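Local coordinates for putative polyketide synthase (PDB 6HP2), which is the O-methyltransferase domain of a trans-AT polyketide synthase probably involved in bacillaene biosynthesis, and binds S-adenosyl-L-homocysteine, at residues F88-F102 with S155-G169. Sequence-based numbering, arbitrary orientation.
Sequences FCKENFSRVQKVLDF and SSKDAFPDLYDMIVG. With SAH (S-adenosyl-L-homocysteine), chain B.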
ATOM      1  N   PHE A  88       0.001  -9.953   1.944  1.00 22.16           N
ATOM      2  CA  PHE A  88      -1.137 -10.685   2.463  1.00 21.01           C
ATOM      3  C   PHE A  88      -0.828 -12.137   2.889  1.00 24.56           C
ATOM      4  O   PHE A  88      -1.734 -12.838   3.373  1.00 26.30           O
ATOM      5  CB  PHE A  88      -2.273 -10.682   1.442  1.00 23.53           C
ATOM      6  CG  PHE A  88      -3.046  -9.338   1.349  1.00 24.67           C
ATOM      7  CD1 PHE A  88      -4.023  -9.017   2.263  1.00 29.00           C
ATOM      8  CD2 PHE A  88      -2.820  -8.463   0.298  1.00 23.51           C
ATOM      9  CE1 PHE A  88      -4.719  -7.864   2.197  1.00 32.46           C
ATOM     10  CE2 PHE A  88      -3.506  -7.278   0.201  1.00 23.84           C
ATOM     11  CZ  PHE A  88      -4.466  -6.964   1.157  1.00 29.43           C
ATOM     12  N   CYS A  89       0.387 -12.622   2.709  1.00 24.16           N
ATOM     13  CA  CYS A  89       0.588 -14.080   2.704  1.00 26.64           C
ATOM     14  C   CYS A  89       0.654 -14.730   4.087  1.00 28.55           C
ATOM     15  O   CYS A  89       0.819 -15.973   4.159  1.00 29.51           O
ATOM     16  CB  CYS A  89       1.855 -14.451   1.937  1.00 26.37           C
ATOM     17  SG  CYS A  89       3.403 -14.088   2.803  1.00 29.12           S
ATOM     18  N   LYS A  90       0.501 -13.952   5.174  1.00 23.84           N
ATOM     19  CA  LYS A  90       0.401 -14.512   6.524  1.00 30.16           C
ATOM     20  C   LYS A  90      -1.034 -14.491   7.050  1.00 27.49           C
ATOM     21  O   LYS A  90      -1.266 -14.888   8.160  1.00 31.76           O
ATOM     22  CB  LYS A  90       1.296 -13.757   7.539  1.00 30.18           C
ATOM     23  CG  LYS A  90       2.764 -13.781   7.176  1.00 37.30           C
ATOM     24  CD  LYS A  90       3.367 -15.143   7.254  1.00 42.06           C
ATOM     25  CE  LYS A  90       4.889 -15.113   6.889  1.00 43.78           C
ATOM     26  NZ  LYS A  90       5.693 -14.276   7.810  1.00 52.86           N
ATOM     27  N   GLU A  91      -1.994 -13.994   6.296  1.00 25.98           N
ATOM     28  CA  GLU A  91      -3.358 -13.846   6.764  1.00 28.78           C
ATOM     29  C   GLU A  91      -4.150 -15.104   6.471  1.00 30.00           C
ATOM     30  O   GLU A  91      -3.875 -15.817   5.505  1.00 26.28           O
ATOM     31  CB  GLU A  91      -3.993 -12.641   6.075  1.00 34.39           C
ATOM     32  CG  GLU A  91      -3.099 -11.408   6.179  1.00 34.19           C
ATOM     33  CD  GLU A  91      -2.571 -11.165   7.613  1.00 53.32           C
ATOM     34  OE1 GLU A  91      -3.409 -11.168   8.559  1.00 46.75           O
ATOM     35  OE2 GLU A  91      -1.308 -10.987   7.784  1.00 45.46           O
ATOM     36  N   ASN A  92      -5.078 -15.406   7.351  1.00 26.26           N
ATOM     37  CA  ASN A  92      -6.028 -16.512   7.195  1.00 28.66           C
ATOM     38  C   ASN A  92      -7.368 -15.894   6.817  1.00 31.01           C
ATOM     39  O   ASN A  92      -8.077 -15.342   7.681  1.00 29.81           O
ATOM     40  CB  ASN A  92      -6.145 -17.334   8.481  1.00 29.03           C
ATOM     41  CG  ASN A  92      -7.128 -18.455   8.352  1.00 27.87           C
ATOM     42  OD1 ASN A  92      -7.907 -18.458   7.446  1.00 32.07           O
ATOM     43  ND2 ASN A  92      -7.102 -19.410   9.278  1.00 29.32           N
ATOM     44  N   PHE A  93      -7.707 -15.952   5.520  1.00 28.51           N
ATOM     45  CA  PHE A  93      -8.931 -15.288   5.085  1.00 35.22           C
ATOM     46  C   PHE A  93     -10.168 -16.085   5.486  1.00 35.11           C
ATOM     47  O   PHE A  93     -11.284 -15.545   5.464  1.00 30.89           O
ATOM     48  CB  PHE A  93      -8.930 -15.076   3.576  1.00 33.06           C
ATOM     49  CG  PHE A  93      -8.097 -13.957   3.140  1.00 27.21           C
ATOM     50  CD1 PHE A  93      -6.725 -14.102   3.004  1.00 30.54           C
ATOM     51  CD2 PHE A  93      -8.665 -12.735   2.814  1.00 32.22           C
ATOM     52  CE1 PHE A  93      -5.930 -13.060   2.588  1.00 26.68           C
ATOM     53  CE2 PHE A  93      -7.844 -11.688   2.394  1.00 31.87           C
ATOM     54  CZ  PHE A  93      -6.491 -11.854   2.276  1.00 27.45           C
ATOM     55  N   SER A  94      -9.990 -17.344   5.874  1.00 27.63           N
ATOM     56  CA  SER A  94     -11.134 -18.095   6.396  1.00 37.73           C
ATOM     57  C   SER A  94     -11.607 -17.536   7.729  1.00 36.97           C
ATOM     58  O   SER A  94     -12.801 -17.587   8.032  1.00 38.67           O
ATOM     59  CB  SER A  94     -10.775 -19.580   6.517  1.00 35.71           C
ATOM     60  OG  SER A  94     -11.807 -20.305   7.142  1.00 84.55           O
ATOM     61  N   ARG A  95     -10.703 -16.988   8.529  1.00 32.68           N
ATOM     62  CA  ARG A  95     -11.057 -16.389   9.815  1.00 37.03           C
ATOM     63  C   ARG A  95     -11.622 -14.975   9.661  1.00 35.02           C
ATOM     64  O   ARG A  95     -12.372 -14.508  10.514  1.00 53.31           O
ATOM     65  CB  ARG A  95      -9.803 -16.325  10.711  1.00 41.82           C
ATOM     66  CG  ARG A  95     -10.016 -15.735  12.079  1.00 68.77           C
ATOM     67  CD  ARG A  95     -10.878 -16.661  12.913  1.00106.91           C
ATOM     68  NE  ARG A  95     -10.101 -17.746  13.503  1.00106.01           N
ATOM     69  CZ  ARG A  95     -10.624 -18.744  14.205  1.00 87.11           C
ATOM     70  NH1 ARG A  95     -11.936 -18.831  14.377  1.00 45.57           N
ATOM     71  NH2 ARG A  95      -9.834 -19.665  14.718  1.00102.38           N
ATOM     72  N   VAL A  96     -11.236 -14.266   8.614  1.00 34.29           N
ATOM     73  CA  VAL A  96     -11.671 -12.889   8.429  1.00 28.18           C
ATOM     74  C   VAL A  96     -13.145 -12.845   8.031  1.00 35.39           C
ATOM     75  O   VAL A  96     -13.615 -13.617   7.184  1.00 35.38           O
ATOM     76  CB  VAL A  96     -10.778 -12.245   7.363  1.00 27.41           C
ATOM     77  CG1 VAL A  96     -11.317 -10.851   6.961  1.00 31.17           C
ATOM     78  CG2 VAL A  96      -9.321 -12.131   7.876  1.00 31.40           C
ATOM     79  N   GLN A  97     -13.890 -11.932   8.653  1.00 30.48           N
ATOM     80  CA  GLN A  97     -15.241 -11.633   8.221  1.00 27.66           C
ATOM     81  C   GLN A  97     -15.399 -10.257   7.587  1.00 28.84           C
ATOM     82  O   GLN A  97     -16.304 -10.089   6.748  1.00 28.81           O
ATOM     83  CB  GLN A  97     -16.231 -11.729   9.389  1.00 36.56           C
ATOM     84  CG  GLN A  97     -16.139 -13.038  10.149  1.00 63.80           C
ATOM     85  CD  GLN A  97     -17.232 -13.998   9.740  1.00 76.01           C
ATOM     86  OE1 GLN A  97     -17.318 -14.404   8.575  1.00 74.70           O
ATOM     87  NE2 GLN A  97     -18.088 -14.349  10.684  1.00 85.05           N
ATOM     88  N   LYS A  98     -14.564  -9.278   7.966  1.00 26.37           N
ATOM     89  CA  LYS A  98     -14.737  -7.887   7.574  1.00 28.59           C
ATOM     90  C   LYS A  98     -13.371  -7.261   7.335  1.00 28.20           C
ATOM     91  O   LYS A  98     -12.475  -7.346   8.178  1.00 29.80           O
ATOM     92  CB  LYS A  98     -15.485  -7.061   8.619  1.00 36.56           C
ATOM     93  CG  LYS A  98     -17.014  -7.444   8.746  1.00 40.34           C
ATOM     94  CD  LYS A  98     -17.673  -6.655   9.838  1.00 65.65           C
ATOM     95  CE  LYS A  98     -19.193  -6.871   9.799  1.00 92.90           C
ATOM     96  NZ  LYS A  98     -19.871  -6.302  10.989  1.00107.69           N
ATOM     97  N   VAL A  99     -13.264  -6.605   6.219  1.00 24.65           N
ATOM     98  CA  VAL A  99     -12.037  -5.988   5.741  1.00 22.72           C
ATOM     99  C   VAL A  99     -12.342  -4.536   5.416  1.00 24.45           C
ATOM    100  O   VAL A  99     -13.362  -4.223   4.782  1.00 25.09           O
ATOM    101  CB  VAL A  99     -11.474  -6.707   4.486  1.00 25.30           C
ATOM    102  CG1 VAL A  99     -10.264  -5.903   3.935  1.00 24.56           C
ATOM    103  CG2 VAL A  99     -11.059  -8.169   4.863  1.00 28.29           C
ATOM    104  N   LEU A 100     -11.403  -3.667   5.759  1.00 22.73           N
ATOM    105  CA  LEU A 100     -11.441  -2.261   5.359  1.00 29.75           C
ATOM    106  C   LEU A 100     -10.181  -1.899   4.590  1.00 20.55           C
ATOM    107  O   LEU A 100      -9.055  -2.230   4.997  1.00 21.92           O
ATOM    108  CB  LEU A 100     -11.604  -1.320   6.588  1.00 24.97           C
ATOM    109  CG  LEU A 100     -11.327   0.168   6.436  1.00 29.69           C
ATOM    110  CD1 LEU A 100     -12.498   0.780   5.677  1.00 22.95           C
ATOM    111  CD2 LEU A 100     -11.136   0.843   7.784  1.00 25.93           C
ATOM    112  N   ASP A 101     -10.370  -1.144   3.505  1.00 21.07           N
ATOM    113  CA  ASP A 101      -9.291  -0.528   2.704  1.00 28.24           C
ATOM    114  C   ASP A 101      -9.459   0.962   2.886  1.00 24.58           C
ATOM    115  O   ASP A 101     -10.428   1.516   2.344  1.00 23.87           O
ATOM    116  CB  ASP A 101      -9.432  -0.933   1.227  1.00 25.36           C
ATOM    117  CG  ASP A 101      -8.375  -0.342   0.339  1.00 32.56           C
ATOM    118  OD1 ASP A 101      -7.841   0.734   0.677  1.00 31.01           O
ATOM    119  OD2 ASP A 101      -8.029  -0.969  -0.705  1.00 30.36           O
ATOM    120  N   PHE A 102      -8.538   1.624   3.656  1.00 22.72           N
ATOM    121  CA  PHE A 102      -8.814   3.014   4.031  1.00 20.15           C
ATOM    122  C   PHE A 102      -8.308   4.044   3.011  1.00 24.86           C
ATOM    123  O   PHE A 102      -8.382   5.240   3.284  1.00 23.75           O
ATOM    124  CB  PHE A 102      -8.308   3.346   5.416  1.00 21.49           C
ATOM    125  CG  PHE A 102      -6.842   3.218   5.624  1.00 21.87           C
ATOM    126  CD1 PHE A 102      -6.004   4.283   5.336  1.00 21.94           C
ATOM    127  CD2 PHE A 102      -6.331   2.107   6.295  1.00 22.55           C
ATOM    128  CE1 PHE A 102      -4.630   4.243   5.615  1.00 25.88           C
ATOM    129  CE2 PHE A 102      -4.967   2.041   6.616  1.00 21.53           C
ATOM    130  CZ  PHE A 102      -4.085   3.128   6.253  1.00 26.33           C
ATOM    131  N   SER A 155     -10.373   9.309   5.616  1.00 24.61           N
ATOM    132  CA  SER A 155     -10.052   8.344   6.647  1.00 30.43           C
ATOM    133  C   SER A 155      -9.381   8.980   7.871  1.00 33.55           C
ATOM    134  O   SER A 155      -9.223   8.296   8.893  1.00 27.85           O
ATOM    135  CB  SER A 155      -9.131   7.289   6.077  1.00 25.61           C
ATOM    136  OG  SER A 155      -9.692   6.596   5.031  1.00 26.90           O
ATOM    137  N   SER A 156      -8.996  10.256   7.804  1.00 29.63           N
ATOM    138  CA  SER A 156      -8.426  10.976   8.939  1.00 27.10           C
ATOM    139  C   SER A 156      -9.463  11.768   9.697  1.00 29.87           C
ATOM    140  O   SER A 156      -9.123  12.412  10.695  1.00 31.52           O
ATOM    141  CB  SER A 156      -7.281  11.917   8.479  1.00 25.26           C
ATOM    142  OG  SER A 156      -7.747  13.034   7.756  1.00 30.54           O
ATOM    143  N   LYS A 157     -10.717  11.748   9.260  1.00 23.98           N
ATOM    144  CA  LYS A 157     -11.741  12.583   9.879  1.00 24.36           C
ATOM    145  C   LYS A 157     -13.079  11.857  10.039  1.00 33.24           C
ATOM    146  O   LYS A 157     -13.758  12.021  11.055  1.00 40.47           O
ATOM    147  CB  LYS A 157     -11.997  13.845   9.070  1.00 34.40           C
ATOM    148  CG  LYS A 157     -10.782  14.754   8.940  1.00 44.03           C
ATOM    149  CD  LYS A 157     -11.131  16.090   8.330  1.00 68.20           C
ATOM    150  CE  LYS A 157      -9.878  16.939   8.114  1.00 95.28           C
ATOM    151  NZ  LYS A 157      -9.008  17.054   9.328  1.00 76.37           N
ATOM    152  N   ASP A 158     -13.484  11.089   9.025  1.00 29.51           N
ATOM    153  CA  ASP A 158     -14.743  10.336   9.068  1.00 33.98           C
ATOM    154  C   ASP A 158     -14.524   8.966   9.706  1.00 28.23           C
ATOM    155  O   ASP A 158     -13.724   8.174   9.204  1.00 28.09           O
ATOM    156  CB  ASP A 158     -15.293  10.174   7.662  1.00 34.65           C
ATOM    157  CG  ASP A 158     -15.593  11.526   6.984  1.00 35.12           C
ATOM    158  OD1 ASP A 158     -16.352  12.312   7.560  1.00 40.11           O
ATOM    159  OD2 ASP A 158     -15.031  11.801   5.918  1.00 32.72           O
ATOM    160  N   ALA A 159     -15.266   8.673  10.772  1.00 35.17           N
ATOM    161  CA  ALA A 159     -15.081   7.419  11.493  1.00 35.37           C
ATOM    162  C   ALA A 159     -15.420   6.253  10.579  1.00 34.87           C
ATOM    163  O   ALA A 159     -16.385   6.311   9.827  1.00 31.00           O
ATOM    164  CB  ALA A 159     -15.970   7.379  12.746  1.00 38.59           C
ATOM    165  N   PHE A 160     -14.576   5.236  10.567  1.00 32.85           N
ATOM    166  CA  PHE A 160     -14.879   4.029   9.800  1.00 34.51           C
ATOM    167  C   PHE A 160     -16.151   3.395  10.381  1.00 34.83           C
ATOM    168  O   PHE A 160     -16.403   3.502  11.587  1.00 31.73           O
ATOM    169  CB  PHE A 160     -13.726   3.011   9.847  1.00 27.90           C
ATOM    170  CG  PHE A 160     -12.419   3.504   9.369  1.00 29.04           C
ATOM    171  CD1 PHE A 160     -12.300   4.176   8.185  1.00 32.34           C
ATOM    172  CD2 PHE A 160     -11.258   3.264  10.100  1.00 20.51           C
ATOM    173  CE1 PHE A 160     -11.093   4.579   7.766  1.00 24.37           C
ATOM    174  CE2 PHE A 160     -10.066   3.702   9.669  1.00 24.52           C
ATOM    175  CZ  PHE A 160      -9.965   4.340   8.491  1.00 25.26           C
ATOM    176  N   PRO A 161     -17.036   2.850   9.546  1.00 33.18           N
ATOM    177  CA  PRO A 161     -18.374   2.523  10.040  1.00 33.12           C
ATOM    178  C   PRO A 161     -18.458   1.240  10.830  1.00 42.49           C
ATOM    179  O   PRO A 161     -19.446   1.070  11.542  1.00 60.24           O
ATOM    180  CB  PRO A 161     -19.216   2.446   8.762  1.00 36.61           C
ATOM    181  CG  PRO A 161     -18.256   2.094   7.711  1.00 36.60           C
ATOM    182  CD  PRO A 161     -16.952   2.739   8.090  1.00 34.49           C
ATOM    183  N   ASP A 162     -17.460   0.362  10.787  1.00 35.66           N
ATOM    184  CA  ASP A 162     -17.624  -0.976  11.369  1.00 33.25           C
ATOM    185  C   ASP A 162     -16.362  -1.370  12.134  1.00 38.39           C
ATOM    186  O   ASP A 162     -15.442  -0.578  12.330  1.00 35.70           O
ATOM    187  CB  ASP A 162     -17.954  -1.986  10.268  1.00 42.47           C
ATOM    188  CG  ASP A 162     -18.901  -3.088  10.737  1.00 53.76           C
ATOM    189  OD1 ASP A 162     -18.906  -3.416  11.927  1.00 49.96           O
ATOM    190  OD2 ASP A 162     -19.622  -3.631   9.889  1.00 55.25           O
ATOM    191  N   LEU A 163     -16.341  -2.612  12.613  1.00 29.32           N
ATOM    192  CA  LEU A 163     -15.168  -3.215  13.231  1.00 31.27           C
ATOM    193  C   LEU A 163     -14.637  -4.255  12.271  1.00 30.76           C
ATOM    194  O   LEU A 163     -15.424  -4.973  11.642  1.00 36.60           O
ATOM    195  CB  LEU A 163     -15.498  -3.853  14.570  1.00 46.31           C
ATOM    196  CG  LEU A 163     -15.561  -2.952  15.809  1.00 72.92           C
ATOM    197  CD1 LEU A 163     -14.160  -2.533  16.227  1.00 95.04           C
ATOM    198  CD2 LEU A 163     -16.415  -1.738  15.572  1.00 96.64           C
ATOM    199  N   TYR A 164     -13.320  -4.291  12.116  1.00 26.64           N
ATOM    200  CA  TYR A 164     -12.673  -5.063  11.050  1.00 29.04           C
ATOM    201  C   TYR A 164     -11.637  -6.047  11.578  1.00 32.36           C
ATOM    202  O   TYR A 164     -10.897  -5.757  12.504  1.00 32.70           O
ATOM    203  CB  TYR A 164     -12.011  -4.151  10.003  1.00 27.93           C
ATOM    204  CG  TYR A 164     -13.008  -3.162   9.434  1.00 26.78           C
ATOM    205  CD1 TYR A 164     -13.856  -3.527   8.408  1.00 31.29           C
ATOM    206  CD2 TYR A 164     -13.145  -1.874   9.989  1.00 27.54           C
ATOM    207  CE1 TYR A 164     -14.798  -2.626   7.901  1.00 26.71           C
ATOM    208  CE2 TYR A 164     -14.094  -0.946   9.444  1.00 27.53           C
ATOM    209  CZ  TYR A 164     -14.900  -1.340   8.440  1.00 31.05           C
ATOM    210  OH  TYR A 164     -15.849  -0.441   7.960  1.00 32.07           O
ATOM    211  N   ASP A 165     -11.553  -7.201  10.929  1.00 25.80           N
ATOM    212  CA  ASP A 165     -10.495  -8.151  11.203  1.00 28.46           C
ATOM    213  C   ASP A 165      -9.216  -7.788  10.470  1.00 31.97           C
ATOM    214  O   ASP A 165      -8.125  -8.177  10.890  1.00 27.49           O
ATOM    215  CB  ASP A 165     -10.975  -9.535  10.787  1.00 34.24           C
ATOM    216  CG  ASP A 165     -12.298  -9.876  11.406  1.00 41.70           C
ATOM    217  OD1 ASP A 165     -12.373  -9.821  12.664  1.00 36.60           O
ATOM    218  OD2 ASP A 165     -13.290 -10.112  10.629  1.00 38.22           O
ATOM    219  N   MET A 166      -9.324  -7.082   9.353  1.00 25.91           N
ATOM    220  CA  MET A 166      -8.149  -6.679   8.602  1.00 25.27           C
ATOM    221  C   MET A 166      -8.367  -5.280   8.074  1.00 24.22           C
ATOM    222  O   MET A 166      -9.450  -4.986   7.541  1.00 22.89           O
ATOM    223  CB  MET A 166      -7.930  -7.669   7.460  1.00 26.59           C
ATOM    224  CG  MET A 166      -6.684  -7.384   6.629  1.00 35.37           C
ATOM    225  SD  MET A 166      -6.606  -8.544   5.219  1.00 43.72           S
ATOM    226  CE  MET A 166      -6.383 -10.066   6.080  1.00 44.91           C
ATOM    227  N   ILE A 167      -7.350  -4.414   8.241  1.00 19.66           N
ATOM    228  CA  ILE A 167      -7.409  -3.054   7.752  1.00 27.34           C
ATOM    229  C   ILE A 167      -6.185  -2.845   6.854  1.00 27.46           C
ATOM    230  O   ILE A 167      -5.048  -3.159   7.248  1.00 23.58           O
ATOM    231  CB  ILE A 167      -7.443  -2.037   8.909  1.00 27.21           C
ATOM    232  CG1 ILE A 167      -8.684  -2.220   9.716  1.00 25.39           C
ATOM    233  CG2 ILE A 167      -7.324  -0.594   8.361  1.00 27.37           C
ATOM    234  CD1 ILE A 167      -8.935  -1.259  10.890  1.00 27.32           C
ATOM    235  N   VAL A 168      -6.419  -2.328   5.645  1.00 21.83           N
ATOM    236  CA  VAL A 168      -5.431  -2.341   4.590  1.00 22.74           C
ATOM    237  C   VAL A 168      -5.210  -0.905   4.149  1.00 25.37           C
ATOM    238  O   VAL A 168      -6.184  -0.189   3.847  1.00 23.84           O
ATOM    239  CB  VAL A 168      -5.890  -3.232   3.422  1.00 25.53           C
ATOM    240  CG1 VAL A 168      -4.882  -3.122   2.273  1.00 26.22           C
ATOM    241  CG2 VAL A 168      -6.026  -4.627   3.864  1.00 30.09           C
ATOM    242  N   GLY A 169      -3.935  -0.475   4.134  1.00 25.09           N
ATOM    243  CA  GLY A 169      -3.593   0.822   3.536  1.00 27.85           C
ATOM    244  C   GLY A 169      -2.389   0.729   2.631  1.00 21.62           C
ATOM    245  O   GLY A 169      -1.234   0.793   3.103  1.00 25.33           O
TER
HETATM  246  N   SAH B2201      -4.600   1.467  -2.376  1.00 29.00           N
HETATM  247  CA  SAH B2201      -4.918   1.743  -3.773  1.00 32.79           C
HETATM  248  CB  SAH B2201      -4.768   3.220  -4.114  1.00 27.51           C
HETATM  249  CG  SAH B2201      -3.482   3.880  -3.648  1.00 27.77           C
HETATM  250  SD  SAH B2201      -3.346   5.571  -4.299  1.00 30.64           S
HETATM  251  C   SAH B2201      -4.018   0.885  -4.628  1.00 42.42           C
HETATM  252  O   SAH B2201      -4.112   0.914  -5.855  1.00 32.30           O
HETATM  253  OXT SAH B2201      -3.203   0.146  -4.087  1.00 42.69           O
HETATM  254  C5' SAH B2201      -3.757   6.450  -2.773  1.00 30.88           C
HETATM  255  C4' SAH B2201      -5.226   6.288  -2.387  1.00 29.67           C
HETATM  256  O4' SAH B2201      -5.424   6.892  -1.089  1.00 31.28           O
HETATM  257  C3' SAH B2201      -6.165   7.107  -3.334  1.00 28.14           C
HETATM  258  O3' SAH B2201      -7.285   6.240  -3.574  1.00 26.61           O
HETATM  259  C2' SAH B2201      -6.591   8.343  -2.545  1.00 27.70           C
HETATM  260  O2' SAH B2201      -7.856   8.845  -2.860  1.00 27.74           O
HETATM  261  C1' SAH B2201      -6.537   7.774  -1.109  1.00 29.59           C
HETATM  262  N9  SAH B2201      -6.430   8.755  -0.032  1.00 26.86           N
HETATM  263  C8  SAH B2201      -5.470   9.708   0.156  1.00 26.91           C
HETATM  264  N7  SAH B2201      -5.822  10.399   1.245  1.00 22.86           N
HETATM  265  C5  SAH B2201      -6.946   9.861   1.772  1.00 25.52           C
HETATM  266  C6  SAH B2201      -7.741  10.167   2.871  1.00 24.69           C
HETATM  267  N6  SAH B2201      -7.466  11.132   3.748  1.00 24.22           N
HETATM  268  N1  SAH B2201      -8.832   9.391   3.133  1.00 24.10           N
HETATM  269  C2  SAH B2201      -9.213   8.380   2.271  1.00 22.21           C
HETATM  270  N3  SAH B2201      -8.438   8.110   1.172  1.00 23.52           N
HETATM  271  C4  SAH B2201      -7.362   8.863   0.912  1.00 22.96           C
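Asp165 turns one carboxylate oxygen onto two successive backbone amides where strand 98-101 begins: its OD2 accepts from Gln97 N at 2.8 Å and, less directly, from Lys98 N. The two donors arrive from opposite faces of the carboxylate plane, while OD1 is taken by Asn191, so both oxygens are satisfied. Lys98 returns the grip, its O receiving Asp165 N at 2.9 Å and, weakly, Met166 N. Its side chain fully stretched from CG outward, Lys98 runs past the Leu163 carbonyl and places NZ 2.9 Å from Asp162 OD2 in a salt bridge; Asp162 OD1 also accepts from Leu163 N. Past the corner that the chain turns at Asp165, the strands run parallel, Leu100 N bonding to Met166 O, Leu100 O to Val168 N and Val168 O to Phe102 N. These are the first and fourth strands of the Rossmann-like methyltransferase sheet, adjacent in its 3-2-1-4-5 order, with strand 121-126 flanking 98-101. On one face Leu100 makes two CH-pi contacts, CB centred 3.5 Å from the Tyr164 ring centroid and CD2 over Phe160; Tyr164 OH bonds to His123. On the other, Met166 SD meets the edge of Phe88, 3.6 Å from CE1, with the Met166 methyl, CE, over one face of Phe93. At the cofactor end Ser155 OG donates in plane to a lone pair of Phe102 O (2.6 Å), and Ser155 N gives adenine N1 of S-adenosyl-L-homocysteine a nearly straight 2.9 Å bond (174°).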